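Local coordinates for outer membrane usher protein PapC (Escherichia coli, PDB 3L48), which forms the outer-membrane usher pore that exports and assembles pilus subunits, this fragment being its C-terminal domain, at residues 64-69 / 82-87. Residues are numbered along the deposited sequence; the frame is centred on the assembly and turned at random. Where two conformers were deposited one is given.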
loop_
_atom_site.group_PDB
_atom_site.type_symbol
_atom_site.label_atom_id
_atom_site.label_comp_id
_atom_site.label_asym_id
_atom_site.label_seq_id
_atom_site.Cartn_x
_atom_site.Cartn_y
_atom_site.Cartn_z
ATOM N N ILE A 64 -8.921 -7.445 -5.484
ATOM C CA ILE A 64 -8.085 -6.263 -5.621
ATOM C C ILE A 64 -9.006 -5.053 -5.698
ATOM O O ILE A 64 -9.792 -4.922 -6.635
ATOM C CB ILE A 64 -7.224 -6.309 -6.895
ATOM C CG1 ILE A 64 -6.325 -7.547 -6.896
ATOM C CG2 ILE A 64 -6.384 -5.046 -7.019
ATOM C CD1 ILE A 64 -5.404 -7.624 -8.093
ATOM N N GLN A 65 -8.913 -4.173 -4.707
ATOM C CA GLN A 65 -9.803 -3.020 -4.632
ATOM C C GLN A 65 -9.200 -1.783 -5.291
ATOM O O GLN A 65 -9.895 -1.027 -5.970
ATOM C CB GLN A 65 -10.168 -2.733 -3.174
ATOM C CG GLN A 65 -10.862 -3.894 -2.479
ATOM C CD GLN A 65 -12.352 -3.953 -2.768
ATOM O OE1 GLN A 65 -13.030 -4.908 -2.389
ATOM N NE2 GLN A 65 -12.869 -2.927 -3.430
ATOM N N CYS A 66 -7.902 -1.582 -5.084
ATOM C CA CYS A 66 -7.202 -0.442 -5.666
ATOM C C CYS A 66 -5.699 -0.681 -5.713
ATOM O O CYS A 66 -5.189 -1.613 -5.092
ATOM C CB CYS A 66 -7.522 0.843 -4.897
ATOM S SG CYS A 66 -7.618 0.642 -3.104
ATOM N N GLN A 67 -4.997 0.166 -6.456
ATOM C CA GLN A 67 -3.557 0.033 -6.602
ATOM C C GLN A 67 -2.843 1.345 -6.318
ATOM O O GLN A 67 -3.408 2.423 -6.504
ATOM C CB GLN A 67 -3.203 -0.483 -7.998
ATOM C CG GLN A 67 -3.643 -1.918 -8.231
ATOM C CD GLN A 67 -3.189 -2.473 -9.564
ATOM O OE1 GLN A 67 -2.864 -3.658 -9.673
ATOM N NE2 GLN A 67 -3.157 -1.624 -10.584
ATOM N N VAL A 68 -1.600 1.237 -5.853
ATOM C CA VAL A 68 -0.776 2.398 -5.560
ATOM C C VAL A 68 0.541 2.293 -6.315
ATOM O O VAL A 68 1.023 1.198 -6.589
ATOM C CB VAL A 68 -0.469 2.514 -4.048
ATOM C CG1 VAL A 68 -1.759 2.539 -3.236
ATOM C CG2 VAL A 68 0.414 1.369 -3.606
ATOM N N ASN A 69 1.110 3.441 -6.659
ATOM C CA ASN A 69 2.420 3.487 -7.286
ATOM C C ASN A 69 3.461 3.977 -6.290
ATOM O O ASN A 69 3.450 5.142 -5.889
ATOM C CB ASN A 69 2.395 4.395 -8.519
ATOM C CG ASN A 69 1.375 3.954 -9.547
ATOM O OD1 ASN A 69 0.578 4.756 -10.033
ATOM N ND2 ASN A 69 1.390 2.669 -9.883
ATOM N N LEU A 82 0.204 7.159 0.073
ATOM C CA LEU A 82 0.020 6.371 -1.141
ATOM C C LEU A 82 -1.439 6.433 -1.594
ATOM O O LEU A 82 -2.283 5.694 -1.088
ATOM C CB LEU A 82 0.453 4.918 -0.926
ATOM C CG LEU A 82 1.933 4.687 -0.601
ATOM C CD1 LEU A 82 2.229 3.203 -0.515
ATOM C CD2 LEU A 82 2.825 5.343 -1.646
ATOM N N PRO A 83 -1.742 7.339 -2.533
ATOM C CA PRO A 83 -3.101 7.419 -3.076
ATOM C C PRO A 83 -3.486 6.099 -3.724
ATOM O O PRO A 83 -2.820 5.647 -4.654
ATOM C CB PRO A 83 -2.992 8.517 -4.141
ATOM C CG PRO A 83 -1.843 9.356 -3.697
ATOM C CD PRO A 83 -0.866 8.394 -3.071
ATOM N N CYS A 84 -4.556 5.480 -3.237
ATOM C CA CYS A 84 -4.995 4.196 -3.776
ATOM C C CYS A 84 -6.116 4.370 -4.801
ATOM O O CYS A 84 -7.235 4.751 -4.458
ATOM C CB CYS A 84 -5.437 3.258 -2.652
ATOM S SG CYS A 84 -5.423 1.510 -3.111
ATOM N N THR A 85 -5.801 4.083 -6.060
ATOM C CA THR A 85 -6.739 4.278 -7.152
ATOM C C THR A 85 -7.241 2.946 -7.690
ATOM O O THR A 85 -6.447 2.070 -8.038
ATOM C CB THR A 85 -6.106 5.098 -8.293
ATOM O OG1 THR A 85 -4.960 4.406 -8.800
ATOM C CG2 THR A 85 -5.675 6.462 -7.783
ATOM N N PRO A 86 -8.572 2.785 -7.736
ATOM C CA PRO A 86 -9.205 1.610 -8.339
ATOM C C PRO A 86 -8.636 1.365 -9.728
ATOM O O PRO A 86 -8.439 2.319 -10.481
ATOM C CB PRO A 86 -10.675 2.025 -8.438
ATOM C CG PRO A 86 -10.861 2.980 -7.308
ATOM C CD PRO A 86 -9.559 3.726 -7.178
ATOM N N GLN A 87 -8.365 0.106 -10.055
ATOM C CA GLN A 87 -7.783 -0.247 -11.346
ATOM C C GLN A 87 -8.530 0.422 -12.495
ATOM O O GLN A 87 -8.574 -0.099 -13.609
ATOM C CB GLN A 87 -7.784 -1.764 -11.532
ATOM C CG GLN A 87 -7.123 -2.526 -10.397
ATOM C CD GLN A 87 -7.051 -4.016 -10.669
ATOM O OE1 GLN A 87 -7.918 -4.782 -10.242
ATOM N NE2 GLN A 87 -6.014 -4.436 -11.384
HETATM O O HOH W 1 -0.092 5.615 -5.339
#
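Gln67 and Thr85 form a single antiparallel bridge, and the pairing, which widens toward Asn69 and Pro83, illustrates how the chain at the end of one edge strand can be tied to another by one bridge. Gln67 N reaches Thr85 O at 2.9 Å from well above the carbonyl plane, while Thr85 N returns a bond to Gln67 O. From there the side chain of Gln67 can be followed outward: CB lies near Thr85 O, CG meets CG of the poorly ordered Gln87, CD lies between CG and NE2 of Gln87, NE2 stays over that same methylene, and OE1 comes within 3.7 Å of Gln87 NE2, with the two amide planes 49° apart. Shortening Gln67 to an alanine is likely to leave the chain and amide of Gln87 without the side chain they lie against. On the buried side Cys66 and Cys84 form the disulfide, its exact geometry uncertain because both cysteines have two conformers. Beside it, Val68 CG1 packs 3.8 Å from Cys84 CB, and Val68 CG2 meets Leu82 CD1. A water joins Asn69 N to Pro83 O where the strands separate. Strand 64-69 pairs with strand 55-59 through a classic bulge at Gln65 and Cys66 opposite Val58, whereas strand 78-84 pairs with strand 10-16; the contact thus links edge strands of the two sheets in this Ig-like domain.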